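Local coordinates for protein ATP-dependent 6-phosphofructokinase subunit beta (Saccharomyces cerevisiae, PDB 3O8O) that catalyses the ATP-dependent phosphorylation of D-fructose 6-phosphate to fructose 1,6-bisphosphate, the first committing step of glycolysis, at residues H144-C148 with A313-P319; I174-I178 with A208-T212; L607-E612 with G649-A653. All coordinates share one frame; numbering follows the deposited sequence.

Overall arrangement
Contacts 1 and 2 lie in the N-terminal half, regarded as catalytic, on opposite sides of the chain's centre, their centres about 40 Å apart. Contact 3 belongs to the C-terminal half, regarded as regulatory. No two contacts share a helix or strand. Contact 1 joins a strand start to a helix end and is partly buried: a ring contact and an amide bond lie toward the surface, small apolar groups inside. Contact 2 is a buried helix pair without any hydrogen bond between its segments, and the nearest of the three to the chain's centre. Contact 3 joins a helix to the lead-in of a strand, with a buried aromatic pair and a salt bridge toward solvent.

Contact 1: residues H144-C148 with A313-P319; sequences HLNIC and AVLESTP
P319 sits over one face of the H144 imidazole in a CH-pi contact, although both residues lie at the surface. Its CG is 3.6 Å from the ring centroid and only 16° off the ring normal. The approach is shifted toward the rim, so the closest ring atom is CD2, at 3.4 Å from P319 CG. The two side chains cross at about a right angle. The ring gets there because H144 CG stands beside its own backbone N, anti to the carbonyl carbon (chi1 -65°).

Further in, N146 reaches toward S317. N146 ND2 donates to S317 OG at 2.6 Å, with an angle of 157° at the hydrogen. The hydroxyl lies near the amide plane of N146. This ties the amide end to the segment that follows helix 297-316. S317 also touches R118 of helix 108-129.

The contact belongs to the large mixed sheet of the N-terminal PFK domain. Strand 146-151 runs there between strands 101-106 and 324-328, parallel to both. Helix 297-316 packs on this sheet, and residues 317-319 begin the connection that leads from it into strand 324-328. N146 and C148 pair through their backbones with D100 and strand 101-106.

At the buried end the chemistry is apolar. C148 SG meets A313 CB at 3.6 Å. C148 and A313 both also touch P324, where the next strand begins. V314 faces the strand near I147, but its exact approach to C148 is doubtful. V314 also packs on I103 of strand 101-106 and I6 of strand 5-11. I147 points away from the helix, and its side chain lies against A114 of helix 108-129.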
loop_
_atom_site.group_PDB
_atom_site.type_symbol
_atom_site.label_atom_id
_atom_site.label_comp_id
_atom_site.label_asym_id
_atom_site.label_seq_id
_atom_site.Cartn_x
_atom_site.Cartn_y
_atom_site.Cartn_z
ATOM N N HIS B 144 -16.330 -1.907 62.343
ATOM C CA HIS B 144 -15.134 -1.140 62.011
ATOM C C HIS B 144 -15.228 -0.432 60.685
ATOM O O HIS B 144 -15.703 -1.007 59.698
ATOM C CB HIS B 144 -13.909 -2.043 61.959
ATOM C CG HIS B 144 -13.568 -2.645 63.274
ATOM N ND1 HIS B 144 -13.296 -1.877 64.385
ATOM C CD2 HIS B 144 -13.507 -3.935 63.675
ATOM C CE1 HIS B 144 -13.084 -2.670 65.419
ATOM N NE2 HIS B 144 -13.206 -3.924 65.014
ATOM N N LEU B 145 -14.756 0.813 60.661
ATOM C CA LEU B 145 -14.754 1.589 59.426
ATOM C C LEU B 145 -13.352 1.622 58.823
ATOM O O LEU B 145 -12.375 1.979 59.489
ATOM C CB LEU B 145 -15.222 3.024 59.675
ATOM C CG LEU B 145 -15.316 3.850 58.391
ATOM C CD1 LEU B 145 -16.371 3.234 57.466
ATOM C CD2 LEU B 145 -15.671 5.290 58.736
ATOM N N ASN B 146 -13.248 1.223 57.566
ATOM C CA ASN B 146 -11.958 1.263 56.899
ATOM C C ASN B 146 -12.015 2.415 55.890
ATOM O O ASN B 146 -12.960 2.528 55.100
ATOM C CB ASN B 146 -11.669 -0.044 56.153
ATOM C CG ASN B 146 -11.754 -1.270 57.047
ATOM O OD1 ASN B 146 -12.843 -1.678 57.468
ATOM N ND2 ASN B 146 -10.598 -1.869 57.339
ATOM N N ILE B 147 -11.011 3.282 55.925
ATOM C CA ILE B 147 -10.990 4.392 54.989
ATOM C C ILE B 147 -9.626 4.545 54.352
ATOM O O ILE B 147 -8.648 3.921 54.784
ATOM C CB ILE B 147 -11.327 5.722 55.667
ATOM C CG1 ILE B 147 -10.113 6.214 56.469
ATOM C CG2 ILE B 147 -12.583 5.544 56.506
ATOM C CD1 ILE B 147 -10.308 7.610 57.086
ATOM N N CYS B 148 -9.592 5.354 53.296
ATOM C CA CYS B 148 -8.361 5.666 52.593
ATOM C C CYS B 148 -8.531 7.015 51.959
ATOM O O CYS B 148 -9.615 7.383 51.498
ATOM C CB CYS B 148 -8.015 4.658 51.516
ATOM S SG CYS B 148 -6.358 4.989 50.872
ATOM N N ALA B 313 -5.774 -0.380 49.322
ATOM C CA ALA B 313 -5.500 0.062 50.687
ATOM C C ALA B 313 -6.642 -0.219 51.652
ATOM O O ALA B 313 -6.446 -0.927 52.646
ATOM C CB ALA B 313 -5.186 1.548 50.701
ATOM N N VAL B 314 -7.826 0.334 51.385
ATOM C CA VAL B 314 -8.955 0.101 52.285
ATOM C C VAL B 314 -9.279 -1.373 52.355
ATOM O O VAL B 314 -9.772 -1.843 53.382
ATOM C CB VAL B 314 -10.244 0.827 51.863
ATOM C CG1 VAL B 314 -10.061 2.305 51.950
ATOM C CG2 VAL B 314 -10.656 0.392 50.459
ATOM N N LEU B 315 -9.016 -2.099 51.268
ATOM C CA LEU B 315 -9.285 -3.534 51.245
ATOM C C LEU B 315 -8.332 -4.344 52.119
ATOM O O LEU B 315 -8.628 -5.492 52.465
ATOM C CB LEU B 315 -9.248 -4.093 49.826
ATOM C CG LEU B 315 -10.568 -4.012 49.058
ATOM C CD1 LEU B 315 -10.539 -5.015 47.939
ATOM C CD2 LEU B 315 -11.738 -4.325 49.962
ATOM N N GLU B 316 -7.186 -3.769 52.469
ATOM C CA GLU B 316 -6.272 -4.483 53.343
ATOM C C GLU B 316 -6.003 -3.730 54.646
ATOM O O GLU B 316 -5.114 -4.105 55.415
ATOM C CB GLU B 316 -4.964 -4.838 52.618
ATOM C CG GLU B 316 -4.354 -3.741 51.771
ATOM C CD GLU B 316 -3.221 -4.268 50.909
ATOM O OE1 GLU B 316 -2.047 -4.215 51.350
ATOM O OE2 GLU B 316 -3.513 -4.758 49.794
ATOM N N SER B 317 -6.770 -2.674 54.909
ATOM C CA SER B 317 -6.593 -1.941 56.159
ATOM C C SER B 317 -7.296 -2.765 57.238
ATOM O O SER B 317 -8.255 -3.506 56.941
ATOM C CB SER B 317 -7.232 -0.556 56.090
ATOM O OG SER B 317 -8.403 -0.496 56.892
ATOM N N THR B 318 -6.810 -2.636 58.476
ATOM C CA THR B 318 -7.369 -3.356 59.629
ATOM C C THR B 318 -7.612 -2.402 60.799
ATOM O O THR B 318 -7.156 -1.251 60.780
ATOM C CB THR B 318 -6.408 -4.430 60.139
ATOM O OG1 THR B 318 -5.277 -3.783 60.750
ATOM C CG2 THR B 318 -5.971 -5.360 58.985
ATOM N N PRO B 319 -8.328 -2.882 61.843
ATOM C CA PRO B 319 -8.598 -2.020 62.996
ATOM C C PRO B 319 -7.323 -1.435 63.606
ATOM O O PRO B 319 -7.373 -0.382 64.253
ATOM C CB PRO B 319 -9.352 -2.950 63.951
ATOM C CG PRO B 319 -10.131 -3.835 63.009
ATOM C CD PRO B 319 -9.052 -4.166 61.974
#

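Contact 2: residues I174-I178 with A208-T212; sequences ICKAI and AGIAT
Helices 167-187 and 203-212 pack against each other in the N-terminal PFK domain, with I174, C175 and I178 facing A208, A211 and T212. The short segments cross at -47°, with their axes 9.9 Å apart at the closest. The alanines keep the meeting surface of the second helix low. I174 CG2 touches A208 CB at 3.6 Å. C175 SG points at A211 CB, 3.8 Å away.

The two helices lie on either side of strand 191-196 in the chain, one of the two inner strands of a four-stranded parallel sheet. I174 also packs on Q290, which belongs to a fructose 6-phosphate site shared with subunit alpha. The I174 side chain is about 9 Å from a bound fructose 6-phosphate.

I178 and T212 cross at about a right angle, methyl against methyl, with I178 CG2 at 3.4 Å from T212 CG2. The threonine also bonds within its own helix. T212 OG1 donates to A208 O at 3.0 Å, from above the carbonyl plane. The same oxygen accepts T212 N. With OG1 set between backbone N and carbonyl carbon (chi1 61°), CG2 is directed at the isoleucine. A serine at T212 would probably leave a gap against I178, since CG2 is lost. C175 and A211 also touch helix 669-688.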
loop_
_atom_site.group_PDB
_atom_site.type_symbol
_atom_site.label_atom_id
_atom_site.label_comp_id
_atom_site.label_asym_id
_atom_site.label_seq_id
_atom_site.Cartn_x
_atom_site.Cartn_y
_atom_site.Cartn_z
ATOM N N ILE B 174 -3.566 27.891 33.843
ATOM C CA ILE B 174 -2.845 29.142 34.101
ATOM C C ILE B 174 -1.999 29.559 32.909
ATOM O O ILE B 174 -2.152 30.661 32.396
ATOM C CB ILE B 174 -1.930 29.028 35.381
ATOM C CG1 ILE B 174 -2.805 28.975 36.645
ATOM C CG2 ILE B 174 -0.964 30.217 35.458
ATOM C CD1 ILE B 174 -2.081 28.564 37.904
ATOM N N CYS B 175 -1.127 28.663 32.465
ATOM C CA CYS B 175 -0.242 28.943 31.352
ATOM C C CYS B 175 -0.997 29.253 30.095
ATOM O O CYS B 175 -0.471 29.955 29.226
ATOM C CB CYS B 175 0.679 27.772 31.084
ATOM S SG CYS B 175 1.754 27.393 32.457
ATOM N N LYS B 176 -2.221 28.736 29.980
ATOM C CA LYS B 176 -3.022 29.002 28.788
ATOM C C LYS B 176 -3.544 30.429 28.837
ATOM O O LYS B 176 -3.547 31.124 27.829
ATOM C CB LYS B 176 -4.167 27.982 28.662
ATOM N N ALA B 177 -3.949 30.873 30.021
ATOM C CA ALA B 177 -4.458 32.224 30.172
ATOM C C ALA B 177 -3.329 33.232 29.977
ATOM O O ALA B 177 -3.487 34.241 29.289
ATOM C CB ALA B 177 -5.076 32.384 31.531
ATOM N N ILE B 178 -2.183 32.960 30.578
ATOM C CA ILE B 178 -1.070 33.867 30.434
ATOM C C ILE B 178 -0.690 33.936 28.976
ATOM O O ILE B 178 -0.440 35.030 28.480
ATOM C CB ILE B 178 0.131 33.424 31.311
ATOM C CG1 ILE B 178 -0.220 33.689 32.780
ATOM C CG2 ILE B 178 1.422 34.142 30.908
ATOM C CD1 ILE B 178 0.756 33.079 33.766
ATOM N N ALA B 208 4.289 28.286 36.881
ATOM C CA ALA B 208 3.728 29.105 35.830
ATOM C C ALA B 208 4.766 30.082 35.332
ATOM O O ALA B 208 5.058 30.136 34.139
ATOM C CB ALA B 208 2.510 29.843 36.327
ATOM N N GLY B 209 5.345 30.842 36.250
ATOM C CA GLY B 209 6.335 31.832 35.871
ATOM C C GLY B 209 7.486 31.255 35.091
ATOM O O GLY B 209 7.989 31.889 34.162
ATOM N N ILE B 210 7.908 30.055 35.474
ATOM C CA ILE B 210 9.016 29.389 34.798
ATOM C C ILE B 210 8.628 29.038 33.373
ATOM O O ILE B 210 9.426 29.189 32.431
ATOM C CB ILE B 210 9.378 28.083 35.475
ATOM C CG1 ILE B 210 9.994 28.345 36.840
ATOM C CG2 ILE B 210 10.324 27.300 34.587
ATOM C CD1 ILE B 210 10.275 27.098 37.628
ATOM N N ALA B 211 7.393 28.557 33.250
ATOM C CA ALA B 211 6.797 28.140 31.990
ATOM C C ALA B 211 6.453 29.303 31.081
ATOM O O ALA B 211 6.673 29.233 29.878
ATOM C CB ALA B 211 5.549 27.329 32.267
ATOM N N THR B 212 5.904 30.370 31.646
ATOM C CA THR B 212 5.534 31.520 30.831
ATOM C C THR B 212 6.620 32.582 30.725
ATOM O O THR B 212 6.393 33.588 30.050
ATOM C CB THR B 212 4.286 32.210 31.371
ATOM O OG1 THR B 212 4.554 32.681 32.689
ATOM C CG2 THR B 212 3.143 31.254 31.442
#

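Contact 3: residues L607-E612 with G649-A653; sequences LAQSFE and GRFDA
The rings of F611 and F651 lie nearly parallel, 30° between planes, with centroids 5.2 Å apart. They are offset so far that little of one faces the other. F611 leads with its CD1-CE1 side, and CD1 comes to 3.5 Å from F651 CB. F651 holds its CG between the backbone N and the carbonyl carbon (chi1 68°), which turns its ring in against the helix. There CE2 reaches the backbone at A608 CA, 3.4 Å away, and CZ meets L607 CB at 3.9 Å.

The A608 methyl sits above the centre of the R650 guanidinium, with CB 3.4 Å from R650 CZ. E612 approaches that group's edge and forms a salt bridge. R650 NH2 and NE both donate to E612 OE2, at 2.8 Å and 3.2 Å. The oxygen lies in the guanidinium plane, yet both bonds meet it from the same face of the carboxylate, whose plane is turned 51° away. R650 NH1 has a second acid, E605, about two turns before E612.

R650 and F651 lead into strand 652-656, an outermost strand of a four-stranded parallel sheet in the C-terminal PFK domain. F611 lies about 5 Å, side chain to side chain, from R561, which salt-bridges D652 and is predicted to bind the activator fructose 2,6-bisphosphate. Helix 597-614 packs on strand 622-627 through L607 and F611, while F651 also touches I643 of helix 636-647.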
loop_
_atom_site.group_PDB
_atom_site.type_symbol
_atom_site.label_atom_id
_atom_site.label_comp_id
_atom_site.label_asym_id
_atom_site.label_seq_id
_atom_site.Cartn_x
_atom_site.Cartn_y
_atom_site.Cartn_z
ATOM N N LEU B 607 -15.627 -6.793 21.855
ATOM C CA LEU B 607 -16.180 -5.538 21.402
ATOM C C LEU B 607 -17.630 -5.793 21.004
ATOM O O LEU B 607 -18.546 -5.077 21.407
ATOM C CB LEU B 607 -15.376 -5.045 20.197
ATOM C CG LEU B 607 -14.819 -3.631 20.105
ATOM C CD1 LEU B 607 -14.803 -2.921 21.439
ATOM C CD2 LEU B 607 -13.428 -3.759 19.544
ATOM N N ALA B 608 -17.820 -6.837 20.211
ATOM C CA ALA B 608 -19.136 -7.230 19.729
ATOM C C ALA B 608 -20.159 -7.271 20.846
ATOM O O ALA B 608 -21.197 -6.631 20.757
ATOM C CB ALA B 608 -19.049 -8.576 19.073
ATOM N N GLN B 609 -19.868 -8.035 21.892
ATOM C CA GLN B 609 -20.784 -8.130 23.008
ATOM C C GLN B 609 -20.970 -6.779 23.661
ATOM O O GLN B 609 -22.094 -6.419 24.017
ATOM C CB GLN B 609 -20.277 -9.141 24.022
ATOM C CG GLN B 609 -20.607 -10.571 23.644
ATOM C CD GLN B 609 -19.706 -11.582 24.340
ATOM O OE1 GLN B 609 -19.566 -11.560 25.568
ATOM N NE2 GLN B 609 -19.087 -12.480 23.556
ATOM N N SER B 610 -19.886 -6.013 23.796
ATOM C CA SER B 610 -19.971 -4.700 24.432
ATOM C C SER B 610 -21.145 -3.937 23.856
ATOM O O SER B 610 -22.052 -3.512 24.571
ATOM C CB SER B 610 -18.680 -3.917 24.223
ATOM O OG SER B 610 -17.581 -4.581 24.831
ATOM N N PHE B 611 -21.164 -3.799 22.547
ATOM C CA PHE B 611 -22.250 -3.064 21.929
ATOM C C PHE B 611 -23.611 -3.700 22.116
ATOM O O PHE B 611 -24.613 -3.004 22.162
ATOM C CB PHE B 611 -21.989 -2.885 20.447
ATOM C CG PHE B 611 -20.865 -1.969 20.150
ATOM C CD1 PHE B 611 -19.678 -2.442 19.581
ATOM C CD2 PHE B 611 -20.973 -0.626 20.455
ATOM C CE1 PHE B 611 -18.608 -1.566 19.319
ATOM C CE2 PHE B 611 -19.923 0.245 20.203
ATOM C CZ PHE B 611 -18.737 -0.219 19.634
ATOM N N GLU B 612 -23.666 -5.021 22.203
ATOM C CA GLU B 612 -24.948 -5.685 22.367
ATOM C C GLU B 612 -25.458 -5.314 23.734
ATOM O O GLU B 612 -26.557 -4.785 23.878
ATOM C CB GLU B 612 -24.786 -7.199 22.210
ATOM C CG GLU B 612 -24.103 -7.534 20.882
ATOM C CD GLU B 612 -23.954 -9.009 20.623
ATOM O OE1 GLU B 612 -23.762 -9.770 21.601
ATOM O OE2 GLU B 612 -24.005 -9.394 19.434
ATOM N N GLY B 649 -22.067 -6.836 10.642
ATOM C CA GLY B 649 -23.277 -6.091 10.903
ATOM C C GLY B 649 -23.540 -5.727 12.353
ATOM O O GLY B 649 -24.259 -4.762 12.605
ATOM N N ARG B 650 -22.981 -6.465 13.308
ATOM C CA ARG B 650 -23.215 -6.168 14.717
ATOM C C ARG B 650 -22.753 -4.759 15.122
ATOM O O ARG B 650 -23.414 -4.066 15.917
ATOM C CB ARG B 650 -22.523 -7.214 15.567
ATOM C CG ARG B 650 -22.735 -8.615 15.024
ATOM C CD ARG B 650 -21.747 -9.594 15.610
ATOM N NE ARG B 650 -22.068 -9.909 16.995
ATOM C CZ ARG B 650 -21.362 -10.753 17.735
ATOM N NH1 ARG B 650 -20.292 -11.345 17.196
ATOM N NH2 ARG B 650 -21.734 -11.022 18.987
ATOM N N PHE B 651 -21.624 -4.334 14.565
ATOM C CA PHE B 651 -21.064 -3.006 14.819
ATOM C C PHE B 651 -19.986 -2.802 13.767
ATOM O O PHE B 651 -19.567 -3.763 13.137
ATOM C CB PHE B 651 -20.437 -2.944 16.208
ATOM C CG PHE B 651 -19.215 -3.785 16.344
ATOM C CD1 PHE B 651 -17.950 -3.207 16.269
ATOM C CD2 PHE B 651 -19.312 -5.167 16.565
ATOM C CE1 PHE B 651 -16.777 -3.993 16.421
ATOM C CE2 PHE B 651 -18.145 -5.967 16.719
ATOM C CZ PHE B 651 -16.883 -5.373 16.648
ATOM N N ASP B 652 -19.543 -1.571 13.545
ATOM C CA ASP B 652 -18.488 -1.382 12.561
ATOM C C ASP B 652 -17.322 -0.596 13.151
ATOM O O ASP B 652 -17.334 -0.223 14.341
ATOM C CB ASP B 652 -19.006 -0.665 11.330
ATOM C CG ASP B 652 -19.407 0.751 11.630
ATOM O OD1 ASP B 652 -19.632 1.559 10.692
ATOM O OD2 ASP B 652 -19.500 1.055 12.832
ATOM N N ALA B 653 -16.309 -0.350 12.322
ATOM C CA ALA B 653 -15.143 0.393 12.760
ATOM C C ALA B 653 -14.612 1.260 11.648
ATOM O O ALA B 653 -14.679 0.882 10.474
ATOM C CB ALA B 653 -14.062 -0.543 13.209
#